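Local coordinates for uncharacterized protein (Bacteroides eggerthii, PDB 4FTD) that is of unknown function but joins an immunoglobulin-like domain to a six-bladed beta-propeller and may take part in carbohydrate metabolism, at residues L23-G26 against V32-G35; F112-E117 against A427-F432; H163-S168 against S438-C443; I261-N266 against L272-S277. One frame throughout, in Å; residues are numbered along the deposited sequence.

Interaction 1: residues L23-G26 against V32-G35; sequences LNAG and VVEG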
loop_
_atom_site.group_PDB
_atom_site.type_symbol
_atom_site.label_atom_id
_atom_site.label_comp_id
_atom_site.label_asym_id
_atom_site.label_seq_id
_atom_site.Cartn_x
_atom_site.Cartn_y
_atom_site.Cartn_z
ATOM N N LEU A 23 31.544 22.167 -19.243
ATOM C CA LEU A 23 31.083 22.311 -20.631
ATOM C C LEU A 23 30.743 20.975 -21.308
ATOM O O LEU A 23 30.039 20.949 -22.316
ATOM C CB LEU A 23 32.156 23.050 -21.437
ATOM C CG LEU A 23 32.615 24.419 -20.955
ATOM C CD1 LEU A 23 33.846 24.794 -21.813
ATOM C CD2 LEU A 23 31.500 25.467 -21.091
ATOM N N ASN A 24 31.169 19.855 -20.727
ATOM C CA ASN A 24 31.072 18.564 -21.433
ATOM C C ASN A 24 30.489 17.398 -20.613
ATOM O O ASN A 24 31.019 16.293 -20.639
ATOM C CB ASN A 24 32.436 18.219 -22.060
ATOM C CG ASN A 24 33.526 17.961 -21.033
ATOM O OD1 ASN A 24 33.423 18.383 -19.884
ATOM N ND2 ASN A 24 34.611 17.321 -21.467
ATOM N N ALA A 25 29.370 17.660 -19.939
ATOM C CA ALA A 25 28.619 16.630 -19.191
ATOM C C ALA A 25 27.763 15.850 -20.179
ATOM O O ALA A 25 27.698 16.195 -21.360
ATOM C CB ALA A 25 27.750 17.266 -18.091
ATOM N N GLY A 26 27.158 14.768 -19.709
ATOM C CA GLY A 26 26.274 13.928 -20.493
ATOM C C GLY A 26 26.970 12.867 -21.291
ATOM O O GLY A 26 28.175 12.950 -21.515
ATOM N N VAL A 32 26.264 21.712 -20.970
ATOM C CA VAL A 32 26.877 22.785 -20.196
ATOM C C VAL A 32 26.084 22.813 -18.897
ATOM O O VAL A 32 24.870 22.931 -18.948
ATOM C CB VAL A 32 26.745 24.146 -20.894
ATOM C CG1 VAL A 32 27.367 25.216 -20.017
ATOM C CG2 VAL A 32 27.337 24.083 -22.329
ATOM N N VAL A 33 26.764 22.711 -17.751
ATOM C CA VAL A 33 26.144 22.644 -16.420
ATOM C C VAL A 33 26.776 23.710 -15.509
ATOM O O VAL A 33 27.982 23.749 -15.316
ATOM C CB VAL A 33 26.317 21.266 -15.772
ATOM C CG1 VAL A 33 25.624 21.242 -14.417
ATOM C CG2 VAL A 33 25.721 20.189 -16.672
ATOM N N GLU A 34 25.936 24.589 -14.993
ATOM C CA GLU A 34 26.355 25.711 -14.181
ATOM C C GLU A 34 26.632 25.246 -12.737
ATOM O O GLU A 34 25.891 24.425 -12.177
ATOM C CB GLU A 34 25.234 26.770 -14.204
ATOM C CG GLU A 34 25.650 28.169 -13.771
ATOM C CD GLU A 34 26.422 28.934 -14.839
ATOM O OE1 GLU A 34 26.011 28.870 -16.013
ATOM O OE2 GLU A 34 27.423 29.623 -14.503
ATOM N N GLY A 35 27.704 25.763 -12.144
ATOM C CA GLY A 35 28.054 25.470 -10.758
ATOM C C GLY A 35 27.523 26.514 -9.791
ATOM O O GLY A 35 27.252 27.654 -10.193
#
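Ala-25 and Val-33 make the tighter of two apolar contacts here: the methyl CB of Ala-25 lies 3.8 Å from CG2 of Val-33. The valine offers this branch because its other methyl, CG1, stands anti to the backbone N (chi1 -178°), leaving CG2 beside that nitrogen and turned to the alanine. Ala-25 is buried. One residue back along the strand the side chain leaves from the opposite face, and there Val-32 meets Leu-23 more loosely and nearer to solvent, with CD2 of Leu-23 and CG1 of Val-32 4.3 Å apart. The second methyl of Val-32, CG2, comes within 4.1 Å of the carbonyl O of Leu-23, so this valine lies against both the side chain and the backbone of the leucine.

No hydrogen bond joins the two segments, although the CA atoms of Leu-23 and Val-32 are 4.3 Å apart. The O of Leu-23 stays 4.1 Å from the N of Val-32, and the ladder is carried by flanking residues instead: Ala-25 pairs with Lys-31 and Val-33 with Ile-22. Consistent with the missing bond, the chain turns a corner at Leu-23. Past the corner, Asn-24 grips the chain with both ends of its amide, OD1 taking the N-H of Ser-59 and ND2 giving to the O of Ala-57. In the immunoglobulin-like N-terminal domain this places the contact just past the end of strand 17-22, where the short strand 24-25 turns off and strand 31-38 begins its run beside 17-22, with strand 58-64 on the latter's other side and Leu-49 lying against both Ala-25 and Val-33.

Interaction 2: residues F112-E117 against A427-F432; sequences FGADFE and AKLCLF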
loop_
_atom_site.group_PDB
_atom_site.type_symbol
_atom_site.label_atom_id
_atom_site.label_comp_id
_atom_site.label_asym_id
_atom_site.label_seq_id
_atom_site.Cartn_x
_atom_site.Cartn_y
_atom_site.Cartn_z
ATOM N N PHE A 112 13.096 4.972 -6.730
ATOM C CA PHE A 112 12.011 4.041 -7.005
ATOM C C PHE A 112 10.934 4.087 -5.947
ATOM O O PHE A 112 11.133 4.614 -4.864
ATOM C CB PHE A 112 12.583 2.631 -7.128
ATOM C CG PHE A 112 13.626 2.510 -8.196
ATOM C CD1 PHE A 112 13.259 2.464 -9.533
ATOM C CD2 PHE A 112 14.972 2.496 -7.877
ATOM C CE1 PHE A 112 14.216 2.390 -10.539
ATOM C CE2 PHE A 112 15.947 2.439 -8.882
ATOM C CZ PHE A 112 15.561 2.381 -10.219
ATOM N N GLY A 113 9.780 3.542 -6.300
ATOM C CA GLY A 113 8.665 3.426 -5.400
ATOM C C GLY A 113 7.882 4.710 -5.203
ATOM O O GLY A 113 7.972 5.638 -5.986
ATOM N N ALA A 114 7.072 4.706 -4.155
ATOM C CA ALA A 114 6.234 5.823 -3.754
ATOM C C ALA A 114 7.020 6.767 -2.858
ATOM O O ALA A 114 7.941 6.359 -2.154
ATOM C CB ALA A 114 5.033 5.309 -2.986
ATOM N N ASP A 115 6.655 8.037 -2.887
ATOM C CA ASP A 115 7.231 8.999 -1.972
ATOM C C ASP A 115 6.251 9.156 -0.812
ATOM O O ASP A 115 5.287 9.927 -0.875
ATOM C CB ASP A 115 7.467 10.305 -2.661
ATOM C CG ASP A 115 8.272 11.263 -1.828
ATOM O OD1 ASP A 115 8.403 11.076 -0.596
ATOM O OD2 ASP A 115 8.770 12.210 -2.436
ATOM N N PHE A 116 6.536 8.427 0.256
ATOM C CA PHE A 116 5.689 8.434 1.445
ATOM C C PHE A 116 5.764 9.724 2.255
ATOM O O PHE A 116 4.966 9.913 3.158
ATOM C CB PHE A 116 5.983 7.223 2.305
ATOM C CG PHE A 116 5.609 5.938 1.643
ATOM C CD1 PHE A 116 4.279 5.562 1.561
ATOM C CD2 PHE A 116 6.576 5.114 1.076
ATOM C CE1 PHE A 116 3.914 4.370 0.955
ATOM C CE2 PHE A 116 6.219 3.920 0.468
ATOM C CZ PHE A 116 4.882 3.549 0.407
ATOM N N GLU A 117 6.685 10.614 1.889
ATOM C CA GLU A 117 6.804 11.952 2.506
ATOM C C GLU A 117 5.813 12.964 1.903
ATOM O O GLU A 117 5.751 14.098 2.376
ATOM C CB GLU A 117 8.205 12.531 2.284
ATOM C CG GLU A 117 9.374 11.656 2.674
ATOM C CD GLU A 117 9.763 11.832 4.115
ATOM O OE1 GLU A 117 8.900 11.596 4.991
ATOM O OE2 GLU A 117 10.935 12.205 4.350
ATOM N N ALA A 427 2.148 5.911 -11.710
ATOM C CA ALA A 427 2.218 7.349 -11.393
ATOM C C ALA A 427 1.765 7.681 -9.970
ATOM O O ALA A 427 2.404 8.487 -9.304
ATOM C CB ALA A 427 1.396 8.148 -12.388
ATOM N N LYS A 428 0.681 7.059 -9.501
ATOM C CA LYS A 428 0.114 7.370 -8.191
ATOM C C LYS A 428 -0.301 6.080 -7.474
ATOM O O LYS A 428 -0.977 5.247 -8.061
ATOM C CB LYS A 428 -1.084 8.315 -8.388
ATOM C CG LYS A 428 -1.454 9.178 -7.193
ATOM C CD LYS A 428 -2.451 10.278 -7.578
ATOM C CE LYS A 428 -3.884 9.777 -7.693
ATOM N NZ LYS A 428 -4.839 10.898 -7.948
ATOM N N LEU A 429 0.099 5.933 -6.206
ATOM C CA LEU A 429 -0.262 4.804 -5.359
ATOM C C LEU A 429 -1.301 5.295 -4.354
ATOM O O LEU A 429 -1.008 6.180 -3.534
ATOM C CB LEU A 429 0.955 4.260 -4.589
ATOM C CG LEU A 429 0.705 3.153 -3.550
ATOM C CD1 LEU A 429 0.108 1.948 -4.246
ATOM C CD2 LEU A 429 1.981 2.796 -2.788
ATOM N N CYS A 430 -2.474 4.680 -4.381
ATOM C CA CYS A 430 -3.609 5.066 -3.536
ATOM C C CYS A 430 -3.928 3.918 -2.596
ATOM O O CYS A 430 -4.165 2.815 -3.054
ATOM C CB CYS A 430 -4.794 5.418 -4.403
ATOM S SG CYS A 430 -4.429 6.543 -5.763
ATOM N N LEU A 431 -3.839 4.170 -1.289
ATOM C CA LEU A 431 -4.013 3.168 -0.250
ATOM C C LEU A 431 -5.260 3.510 0.557
ATOM O O LEU A 431 -5.555 4.676 0.795
ATOM C CB LEU A 431 -2.774 3.109 0.662
ATOM C CG LEU A 431 -1.426 2.917 -0.053
ATOM C CD1 LEU A 431 -0.335 2.881 1.010
ATOM C CD2 LEU A 431 -1.368 1.642 -0.914
ATOM N N PHE A 432 -5.977 2.474 0.958
ATOM C CA PHE A 432 -7.207 2.580 1.736
ATOM C C PHE A 432 -7.144 1.614 2.885
ATOM O O PHE A 432 -6.685 0.469 2.719
ATOM C CB PHE A 432 -8.368 2.221 0.845
ATOM C CG PHE A 432 -9.710 2.025 1.549
ATOM C CD1 PHE A 432 -10.107 0.758 1.987
ATOM C CD2 PHE A 432 -10.643 3.098 1.616
ATOM C CE1 PHE A 432 -11.361 0.561 2.563
ATOM C CE2 PHE A 432 -11.901 2.899 2.153
ATOM C CZ PHE A 432 -12.251 1.627 2.639
#
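In the blade that closes the six-bladed beta-propeller, Ala-114 and Phe-116 of the incoming loop rest on Leu-429. The loop leads into strand 120-125, which completes this last blade beside strands near the C-terminus, the "Velcro" closure common in propellers. A single methyl does the work on the strand side: CD2 of Leu-429 lies 4.0 Å from CB of Ala-114 and 4.4 Å from CZ of Phe-116. With its CG anti to the backbone N (chi1 174°), the leucine reaches up from strand 426-435 to the loop. Val-345 and Phe-347 of the neighbouring blade also touch it, so the leucine sits between two blades.

The Phe-116 ring meets that methyl obliquely, while one of its faces receives CB of Ala-114, 3.8 Å above the plane and offset toward the rim. Phe-445 and Tyr-352 add edge-to-face contacts to the same ring. At the start of the strand segment, Ala-427 and Lys-428 form a classic beta bulge opposite Glu-419. The loop bend itself is an Asx turn: OD1 of Asp-115 accepts from the N of Glu-117 at 3.1 Å, the donor approaching from the anti side and 31° out of the carboxylate plane.

Interaction 3: residues H163-S168 against S438-C443; sequences HLLKVS and SGFVIC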
loop_
_atom_site.group_PDB
_atom_site.type_symbol
_atom_site.label_atom_id
_atom_site.label_comp_id
_atom_site.label_asym_id
_atom_site.label_seq_id
_atom_site.Cartn_x
_atom_site.Cartn_y
_atom_site.Cartn_z
ATOM N N HIS A 163 -24.100 0.712 0.565
ATOM C CA HIS A 163 -24.030 1.743 -0.400
ATOM C C HIS A 163 -22.620 2.044 -0.858
ATOM O O HIS A 163 -21.668 1.636 -0.250
ATOM C CB HIS A 163 -24.682 3.022 0.152
ATOM C CG HIS A 163 -24.079 3.515 1.431
ATOM N ND1 HIS A 163 -24.369 2.927 2.651
ATOM C CD2 HIS A 163 -23.246 4.571 1.693
ATOM C CE1 HIS A 163 -23.749 3.621 3.610
ATOM N NE2 HIS A 163 -23.035 4.599 3.057
ATOM N N LEU A 164 -22.557 2.718 -1.993
ATOM C CA LEU A 164 -21.326 3.225 -2.580
ATOM C C LEU A 164 -21.241 4.742 -2.392
ATOM O O LEU A 164 -22.253 5.431 -2.286
ATOM C CB LEU A 164 -21.267 2.869 -4.064
ATOM C CG LEU A 164 -21.358 1.396 -4.447
ATOM C CD1 LEU A 164 -21.447 1.259 -5.964
ATOM C CD2 LEU A 164 -20.194 0.612 -3.908
ATOM N N LEU A 165 -20.017 5.231 -2.333
ATOM C CA LEU A 165 -19.694 6.637 -2.284
ATOM C C LEU A 165 -18.694 6.830 -3.426
ATOM O O LEU A 165 -17.694 6.143 -3.513
ATOM C CB LEU A 165 -19.063 6.937 -0.942
ATOM C CG LEU A 165 -19.852 6.697 0.362
ATOM C CD1 LEU A 165 -18.939 6.787 1.573
ATOM C CD2 LEU A 165 -20.975 7.735 0.497
ATOM N N LYS A 166 -18.984 7.731 -4.326
ATOM C CA LYS A 166 -18.086 7.998 -5.436
ATOM C C LYS A 166 -16.844 8.719 -4.862
ATOM O O LYS A 166 -16.951 9.703 -4.113
ATOM C CB LYS A 166 -18.826 8.861 -6.466
ATOM C CG LYS A 166 -18.628 8.445 -7.911
ATOM C CD LYS A 166 -19.118 9.481 -8.922
ATOM C CE LYS A 166 -20.536 9.994 -8.699
ATOM N NZ LYS A 166 -21.574 8.925 -8.701
ATOM N N VAL A 167 -15.668 8.191 -5.153
ATOM C CA VAL A 167 -14.411 8.792 -4.680
ATOM C C VAL A 167 -14.247 10.261 -5.133
ATOM O O VAL A 167 -13.832 11.102 -4.330
ATOM C CB VAL A 167 -13.199 7.938 -5.067
ATOM C CG1 VAL A 167 -11.907 8.690 -4.738
ATOM C CG2 VAL A 167 -13.284 6.603 -4.314
ATOM N N SER A 168 -14.638 10.591 -6.354
ATOM C CA SER A 168 -14.564 12.009 -6.807
ATOM C C SER A 168 -15.417 12.930 -5.906
ATOM O O SER A 168 -15.009 14.056 -5.621
ATOM C CB SER A 168 -14.957 12.160 -8.269
ATOM O OG SER A 168 -16.232 11.626 -8.468
ATOM N N SER A 438 -13.997 3.257 13.854
ATOM C CA SER A 438 -12.990 4.314 13.672
ATOM C C SER A 438 -13.184 5.069 12.370
ATOM O O SER A 438 -12.945 6.237 12.319
ATOM C CB SER A 438 -11.592 3.769 13.695
ATOM O OG SER A 438 -11.344 3.099 14.897
ATOM N N GLY A 439 -13.586 4.392 11.297
ATOM C CA GLY A 439 -13.810 5.042 10.016
ATOM C C GLY A 439 -12.818 4.557 8.950
ATOM O O GLY A 439 -12.250 3.498 9.079
ATOM N N PHE A 440 -12.616 5.359 7.909
ATOM C CA PHE A 440 -11.754 4.980 6.796
ATOM C C PHE A 440 -10.928 6.140 6.278
ATOM O O PHE A 440 -11.259 7.280 6.547
ATOM C CB PHE A 440 -12.557 4.312 5.686
ATOM C CG PHE A 440 -13.486 5.219 4.884
ATOM C CD1 PHE A 440 -13.008 5.952 3.810
ATOM C CD2 PHE A 440 -14.866 5.259 5.161
ATOM C CE1 PHE A 440 -13.863 6.774 3.062
ATOM C CE2 PHE A 440 -15.719 6.047 4.417
ATOM C CZ PHE A 440 -15.222 6.788 3.354
ATOM N N VAL A 441 -9.875 5.829 5.532
ATOM C CA VAL A 441 -8.961 6.838 4.960
ATOM C C VAL A 441 -8.512 6.372 3.566
ATOM O O VAL A 441 -8.423 5.146 3.279
ATOM C CB VAL A 441 -7.751 7.090 5.903
ATOM C CG1 VAL A 441 -6.832 5.883 5.989
ATOM C CG2 VAL A 441 -6.924 8.303 5.500
ATOM N N ILE A 442 -8.312 7.344 2.665
ATOM C CA ILE A 442 -7.635 7.130 1.414
ATOM C C ILE A 442 -6.360 7.997 1.447
ATOM O O ILE A 442 -6.453 9.202 1.659
ATOM C CB ILE A 442 -8.488 7.555 0.230
ATOM C CG1 ILE A 442 -9.793 6.735 0.187
ATOM C CG2 ILE A 442 -7.660 7.417 -1.070
ATOM C CD1 ILE A 442 -10.873 7.358 -0.687
ATOM N N CYS A 443 -5.189 7.376 1.260
ATOM C CA CYS A 443 -3.900 8.071 1.248
ATOM C C CYS A 443 -3.245 7.852 -0.098
ATOM O O CYS A 443 -3.025 6.693 -0.488
ATOM C CB CYS A 443 -2.993 7.501 2.319
ATOM S SG CYS A 443 -3.720 7.570 3.943
#
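Val-167, Leu-165 and Ile-442 bury the most surface here, with Phe-440 close behind. Leu-165 sends CD1 to within 4.1 Å of CZ of Phe-440, the two side chains crossing at a slant at the far end of the ring. The ring gets there because CG of Phe-440 lies between the backbone N and the carbonyl carbon (chi1 71°). Two residues further along each chain, CG1 of Val-167 and CD1 of Ile-442 approach to 4.4 Å.

Only side-chain ends meet: the CA atoms of Leu-165 and Phe-440 are 12.2 Å apart, and those of Val-167 and Ile-442 9.3 Å. This is face-to-face packing of adjacent propeller blades, strand 163-166 belonging to the first blade and strand 439-446 to the one that closes the ring. The two backbones draw nearer at the end where strand 163-166 gives way to the short helix 167-171, with Lys-166 at the N-cap position. Phe-440 also meets the Phe-124 ring within its own blade, and Leu-165 touches Tyr-130 and Val-150. Just before Phe-440, Ser-438 and Gly-439 form a classic beta bulge against Arg-435; a CB at Gly-439 would jam against the carbonyl O of Ser-438.

Interaction 4: residues I261-N266 against L272-S277; sequences IFFGDN and LKVPIS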
loop_
_atom_site.group_PDB
_atom_site.type_symbol
_atom_site.label_atom_id
_atom_site.label_comp_id
_atom_site.label_asym_id
_atom_site.label_seq_id
_atom_site.Cartn_x
_atom_site.Cartn_y
_atom_site.Cartn_z
ATOM N N ILE A 261 -12.807 -17.316 -1.920
ATOM C CA ILE A 261 -13.174 -16.484 -0.811
ATOM C C ILE A 261 -12.886 -17.332 0.467
ATOM O O ILE A 261 -13.347 -18.479 0.613
ATOM C CB ILE A 261 -14.625 -16.055 -0.860
ATOM C CG1 ILE A 261 -14.978 -15.497 -2.249
ATOM C CG2 ILE A 261 -14.875 -15.006 0.271
ATOM C CD1 ILE A 261 -16.459 -15.473 -2.607
ATOM N N PHE A 262 -12.155 -16.756 1.401
ATOM C CA PHE A 262 -11.854 -17.415 2.661
ATOM C C PHE A 262 -12.744 -16.821 3.755
ATOM O O PHE A 262 -12.719 -15.602 3.964
ATOM C CB PHE A 262 -10.404 -17.203 3.046
ATOM C CG PHE A 262 -9.406 -17.891 2.128
ATOM C CD1 PHE A 262 -8.876 -17.228 1.026
ATOM C CD2 PHE A 262 -8.941 -19.157 2.425
ATOM C CE1 PHE A 262 -7.932 -17.835 0.230
ATOM C CE2 PHE A 262 -8.037 -19.791 1.588
ATOM C CZ PHE A 262 -7.530 -19.110 0.495
ATOM N N PHE A 263 -13.408 -17.694 4.508
ATOM C CA PHE A 263 -14.305 -17.276 5.583
ATOM C C PHE A 263 -13.922 -18.001 6.854
ATOM O O PHE A 263 -14.143 -19.213 6.977
ATOM C CB PHE A 263 -15.731 -17.614 5.265
ATOM C CG PHE A 263 -16.334 -16.891 4.087
ATOM C CD1 PHE A 263 -16.717 -15.568 4.163
ATOM C CD2 PHE A 263 -16.600 -17.592 2.923
ATOM C CE1 PHE A 263 -17.393 -14.967 3.103
ATOM C CE2 PHE A 263 -17.269 -17.036 1.887
ATOM C CZ PHE A 263 -17.681 -15.727 1.965
ATOM N N GLY A 264 -13.346 -17.292 7.807
ATOM C CA GLY A 264 -12.980 -17.953 9.093
ATOM C C GLY A 264 -14.165 -18.078 10.036
ATOM O O GLY A 264 -14.963 -17.167 10.133
ATOM N N ASP A 265 -14.268 -19.172 10.767
ATOM C CA ASP A 265 -15.369 -19.321 11.724
ATOM C C ASP A 265 -15.114 -18.407 12.920
ATOM O O ASP A 265 -13.957 -17.990 13.180
ATOM C CB ASP A 265 -15.682 -20.777 12.115
ATOM C CG ASP A 265 -14.625 -21.452 12.971
ATOM O OD1 ASP A 265 -13.447 -21.142 12.837
ATOM O OD2 ASP A 265 -14.973 -22.378 13.747
ATOM N N ASN A 266 -16.197 -18.101 13.640
ATOM C CA ASN A 266 -16.112 -17.197 14.770
ATOM C C ASN A 266 -15.143 -17.757 15.830
ATOM O O ASN A 266 -14.332 -17.003 16.362
ATOM C CB ASN A 266 -17.483 -16.937 15.367
ATOM C CG ASN A 266 -17.411 -15.981 16.524
ATOM O OD1 ASN A 266 -17.241 -16.392 17.647
ATOM N ND2 ASN A 266 -17.510 -14.710 16.244
ATOM N N LEU A 272 -13.418 -21.743 5.729
ATOM C CA LEU A 272 -14.075 -22.280 4.540
ATOM C C LEU A 272 -13.393 -21.582 3.379
ATOM O O LEU A 272 -13.360 -20.378 3.338
ATOM C CB LEU A 272 -15.571 -21.943 4.516
ATOM C CG LEU A 272 -16.358 -22.547 5.695
ATOM C CD1 LEU A 272 -17.854 -22.270 5.530
ATOM C CD2 LEU A 272 -16.080 -24.051 5.883
ATOM N N LYS A 273 -12.775 -22.353 2.493
ATOM C CA LYS A 273 -12.194 -21.862 1.238
ATOM C C LYS A 273 -13.230 -22.113 0.127
ATOM O O LYS A 273 -13.421 -23.236 -0.302
ATOM C CB LYS A 273 -10.874 -22.587 0.908
ATOM C CG LYS A 273 -10.267 -22.087 -0.385
ATOM C CD LYS A 273 -8.833 -22.515 -0.609
ATOM C CE LYS A 273 -8.746 -23.940 -1.115
ATOM N NZ LYS A 273 -7.515 -24.091 -1.916
ATOM N N VAL A 274 -13.859 -21.060 -0.352
ATOM C CA VAL A 274 -14.994 -21.148 -1.305
ATOM C C VAL A 274 -14.525 -20.775 -2.716
ATOM O O VAL A 274 -14.165 -19.641 -2.945
ATOM C CB VAL A 274 -16.111 -20.223 -0.858
ATOM C CG1 VAL A 274 -17.315 -20.297 -1.812
ATOM C CG2 VAL A 274 -16.560 -20.592 0.565
ATOM N N PRO A 275 -14.487 -21.737 -3.659
ATOM C CA PRO A 275 -13.991 -21.349 -4.995
ATOM C C PRO A 275 -15.013 -20.575 -5.812
ATOM O O PRO A 275 -16.210 -20.837 -5.709
ATOM C CB PRO A 275 -13.701 -22.690 -5.696
ATOM C CG PRO A 275 -13.760 -23.716 -4.602
ATOM C CD PRO A 275 -14.738 -23.184 -3.581
ATOM N N ILE A 276 -14.513 -19.643 -6.617
ATOM C CA ILE A 276 -15.342 -18.823 -7.484
ATOM C C ILE A 276 -14.653 -18.774 -8.848
ATOM O O ILE A 276 -13.439 -18.708 -8.914
ATOM C CB ILE A 276 -15.633 -17.427 -6.855
ATOM C CG1 ILE A 276 -16.592 -16.620 -7.740
ATOM C CG2 ILE A 276 -14.394 -16.621 -6.684
ATOM C CD1 ILE A 276 -17.388 -15.566 -6.990
ATOM N N SER A 277 -15.441 -18.868 -9.913
ATOM C CA SER A 277 -14.971 -18.758 -11.283
ATOM C C SER A 277 -15.951 -17.955 -12.115
ATOM O O SER A 277 -17.150 -17.898 -11.833
ATOM C CB SER A 277 -14.791 -20.140 -11.944
ATOM O OG SER A 277 -16.015 -20.841 -11.887
#
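The Phe-262 ring and the Lys-273 side chain run alongside each other in the same direction, with CG and CD of the lysine against the CE2 and CZ corner of the ring. CE2 of Phe-262 is 3.6 Å from CD of Lys-273, an oblique approach to the ring. Keeping CG anti to the backbone N (chi1 -180°) starts the lysine along this course, and a bend at chi3 then carries its amine off to a salt bridge with Glu-325 and a cation-pi contact with Phe-260. With Phe-262 replaced by an alanine, the methylenes of Lys-273 are likely to lose the ring beside them and be freer to turn, and Tyr-311 its edge-to-face partner.

On the other face of the sheet sit Ile-261, Phe-263, Leu-272, Val-274 and Ile-276. Val-274 comes at the edge of the Phe-263 ring, its CG2 in the ring plane and 3.8 Å from CD2, while CG2 of Ile-261 stands 3.3 Å above one face toward the rim. The ring is thus hemmed in from two directions.

Beneath these side chains the backbones form an antiparallel ladder. Ile-261 and Val-274 exchange two hydrogen bonds, the shorter being the N of Val-274 to the O of Ile-261 at 2.8 Å, and Phe-263 and Leu-272 exchange two more. Between them lies the non-hydrogen-bonded pair Phe-262 and Lys-273, where CA of Phe-262 makes a C-H...O contact with the O of Leu-272 at 3.4 Å. Such a hairpin, here strands 259-264 and 270-277, forms the middle of a four-stranded antiparallel propeller blade, with one face against the preceding blade (Phe-215) and the other against the next.

Overall arrangement
Interaction 1 stands apart in the immunoglobulin-like domain, its centre 62 Å from that of interaction 4, and is partly open to solvent; the other three are buried in the propeller. Interactions 2 and 3 share the closing blade: strands 426-435 and 439-446 are neighbours there, and the O of Leu-431 probably accepts from the N of Cys-443 at 2.8 Å. One brings the entering loop onto that blade, the other presses it against the first blade. Both rely on apolar side-chain ends without hydrogen bonds between their segments, whereas interaction 4, within a single blade, adds a backbone ladder. In sequence, interaction 4 is nested inside the long loops that interactions 2 and 3 close.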